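Local atomic coordinates of predicted zincin-like metalloprotease (Acidothermus cellulolyticus 11B, PDB entry 3E11), a protein that is probably a zinc-dependent metallopeptidase of the zincin-like fold that can also bind calcium, although its substrate and cellular role remain unknown. Residues I71-I76 and E89-V94. Numbering follows the deposited sequence.
Sequences IYRNTI and EVRKTV
The carbonyl oxygen of Glu89, which lies beside Ile76 in this contact, is gripped twice by Thr93: Thr93 N reaches Glu89 O at 3.0 Å in the ordinary helical bond, and Thr93 OG1 adds a second at 2.8 Å from the opposite face of the carbonyl plane. Threonine suits this place because its two branches divide the work. With OG1 lying beside the backbone N (chi1 -62°), the hydroxyl turns back to its own helix and CG2 is left for Ile71. There Thr93 CG2 meets Ile71 CD1 at 3.5 Å, tighter than usual for two carbons. In the conformer described here, one of two modelled for Ile76, CD1 packs 3.7 Å from Thr93 OG1 and against Glu89 CG; glutamate suits this partly exposed position because that methylene can pack inward. The branched Val90 offers one methyl to both isoleucines, its CG2 lying 4.1 Å from Ile71 CG2 and equally far from Ile76 CG2. Isoleucine's extra carbon lets Ile71 CD1 also reach Val94 CG2 at 3.9 Å. Replacing Thr93 by an alanine removes both branches and would probably open a gap beside Ile71 CD1 and leave Glu89 O with the backbone donor alone. No hydrogen bond crosses this mainly aliphatic contact. It joins the end of strand 67-72 and the start of helix 73-78 to helix 83-101, which farther along carries an HExxH sequence, probably the zincin metal-binding motif, touched by Thr93. Helix 7-19 flanks the contact, Phe10 against Ile71 and Ala17 against Val90, while strand 32-37 pairs with strand 67-72.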
loop_
_atom_site.group_PDB
_atom_site.type_symbol
_atom_site.label_atom_id
_atom_site.label_comp_id
_atom_site.label_asym_id
_atom_site.label_seq_id
_atom_site.Cartn_x
_atom_site.Cartn_y
_atom_site.Cartn_z
ATOM N N ILE A 71 0.220 -4.102 -3.287
ATOM C CA ILE A 71 1.178 -3.186 -3.934
ATOM C C ILE A 71 1.798 -3.978 -5.074
ATOM O O ILE A 71 2.192 -5.119 -4.878
ATOM C CB ILE A 71 2.272 -2.694 -2.943
ATOM C CG1 ILE A 71 1.661 -1.778 -1.886
ATOM C CG2 ILE A 71 3.388 -1.968 -3.640
ATOM C CD1 ILE A 71 1.062 -0.485 -2.392
ATOM N N TYR A 72 1.814 -3.398 -6.275
ATOM C CA TYR A 72 2.271 -4.089 -7.499
ATOM C C TYR A 72 3.710 -3.709 -7.806
ATOM O O TYR A 72 4.005 -2.583 -8.184
ATOM C CB TYR A 72 1.336 -3.784 -8.674
ATOM C CG TYR A 72 -0.051 -4.327 -8.385
ATOM C CD1 TYR A 72 -0.260 -5.705 -8.307
ATOM C CD2 TYR A 72 -1.101 -3.493 -8.086
ATOM C CE1 TYR A 72 -1.513 -6.232 -8.014
ATOM C CE2 TYR A 72 -2.369 -3.998 -7.772
ATOM C CZ TYR A 72 -2.565 -5.369 -7.733
ATOM O OH TYR A 72 -3.793 -5.892 -7.427
ATOM N N ARG A 73 4.609 -4.659 -7.625
ATOM C CA ARG A 73 6.033 -4.379 -7.721
ATOM C C ARG A 73 6.420 -3.901 -9.127
ATOM O O ARG A 73 7.169 -2.940 -9.284
ATOM C CB ARG A 73 6.801 -5.653 -7.330
ATOM C CG ARG A 73 8.304 -5.537 -7.330
ATOM C CD ARG A 73 8.965 -6.721 -6.616
ATOM N NE ARG A 73 8.621 -7.956 -7.290
ATOM C CZ ARG A 73 7.939 -8.974 -6.754
ATOM N NH1 ARG A 73 7.540 -8.968 -5.480
ATOM N NH2 ARG A 73 7.670 -10.038 -7.507
ATOM N N ASN A 74 5.907 -4.570 -10.160
ATOM C CA ASN A 74 6.334 -4.214 -11.527
ATOM C C ASN A 74 5.951 -2.772 -11.892
ATOM O O ASN A 74 6.773 -2.013 -12.449
ATOM C CB ASN A 74 5.769 -5.193 -12.545
ATOM C CG ASN A 74 6.389 -6.543 -12.445
ATOM O OD1 ASN A 74 7.328 -6.753 -11.671
ATOM N ND2 ASN A 74 5.885 -7.480 -13.221
ATOM N N THR A 75 4.711 -2.389 -11.584
ATOM C CA THR A 75 4.168 -1.120 -12.068
ATOM C C THR A 75 4.783 0.021 -11.266
ATOM O O THR A 75 5.060 1.074 -11.819
ATOM C CB THR A 75 2.616 -1.077 -12.051
ATOM O OG1 THR A 75 2.152 -1.534 -10.791
ATOM C CG2 THR A 75 2.041 -1.958 -13.126
ATOM N N ILE A 76 5.040 -0.210 -9.979
ATOM C CA ILE A 76 5.750 0.741 -9.106
ATOM C C ILE A 76 7.175 0.960 -9.592
ATOM O O ILE A 76 7.645 2.099 -9.712
ATOM C CB ILE A 76 5.804 0.231 -7.624
ATOM C CG1 ILE A 76 4.421 0.325 -6.946
ATOM C CG2 ILE A 76 6.853 1.000 -6.803
ATOM C CD1 ILE A 76 4.085 1.693 -6.308
ATOM N N GLU A 89 7.069 6.060 -3.632
ATOM C CA GLU A 89 5.968 5.660 -4.455
ATOM C C GLU A 89 5.083 4.647 -3.750
ATOM O O GLU A 89 3.859 4.714 -3.839
ATOM C CB GLU A 89 6.478 5.113 -5.782
ATOM C CG GLU A 89 5.456 5.162 -6.891
ATOM C CD GLU A 89 4.959 6.578 -7.161
ATOM O OE1 GLU A 89 5.756 7.520 -7.136
ATOM O OE2 GLU A 89 3.764 6.745 -7.369
ATOM N N VAL A 90 5.699 3.680 -3.101
ATOM C CA VAL A 90 4.930 2.729 -2.278
ATOM C C VAL A 90 4.152 3.451 -1.155
ATOM O O VAL A 90 2.945 3.201 -0.957
ATOM C CB VAL A 90 5.801 1.622 -1.682
ATOM C CG1 VAL A 90 4.968 0.717 -0.691
ATOM C CG2 VAL A 90 6.379 0.727 -2.779
ATOM N N ARG A 91 4.825 4.349 -0.438
ATOM C CA ARG A 91 4.187 5.096 0.637
ATOM C C ARG A 91 2.997 5.879 0.095
ATOM O O ARG A 91 1.913 5.852 0.673
ATOM C CB ARG A 91 5.182 6.043 1.323
ATOM C CG ARG A 91 4.655 6.622 2.624
ATOM C CD ARG A 91 5.717 7.474 3.269
ATOM N NE ARG A 91 6.835 6.677 3.811
ATOM C CZ ARG A 91 8.131 6.941 3.612
ATOM N NH1 ARG A 91 8.521 7.972 2.851
ATOM N NH2 ARG A 91 9.058 6.168 4.176
ATOM N N LYS A 92 3.206 6.565 -1.028
ATOM C CA LYS A 92 2.174 7.412 -1.590
ATOM C C LYS A 92 0.970 6.547 -1.964
ATOM O O LYS A 92 -0.159 6.936 -1.733
ATOM C CB LYS A 92 2.694 8.195 -2.783
ATOM C CG LYS A 92 1.634 8.842 -3.607
ATOM C CD LYS A 92 2.229 9.609 -4.790
ATOM C CE LYS A 92 1.115 10.035 -5.735
ATOM N NZ LYS A 92 1.582 10.929 -6.834
ATOM N N THR A 93 1.239 5.363 -2.487
ATOM C CA THR A 93 0.196 4.438 -2.911
ATOM C C THR A 93 -0.654 3.915 -1.744
ATOM O O THR A 93 -1.884 3.952 -1.814
ATOM C CB THR A 93 0.806 3.270 -3.710
ATOM O OG1 THR A 93 1.431 3.802 -4.879
ATOM C CG2 THR A 93 -0.258 2.240 -4.113
ATOM N N VAL A 94 0.007 3.460 -0.690
ATOM C CA VAL A 94 -0.662 3.004 0.532
ATOM C C VAL A 94 -1.529 4.135 1.117
ATOM O O VAL A 94 -2.710 3.916 1.458
ATOM C CB VAL A 94 0.351 2.483 1.572
ATOM C CG1 VAL A 94 -0.351 2.140 2.867
ATOM C CG2 VAL A 94 1.101 1.249 1.048
#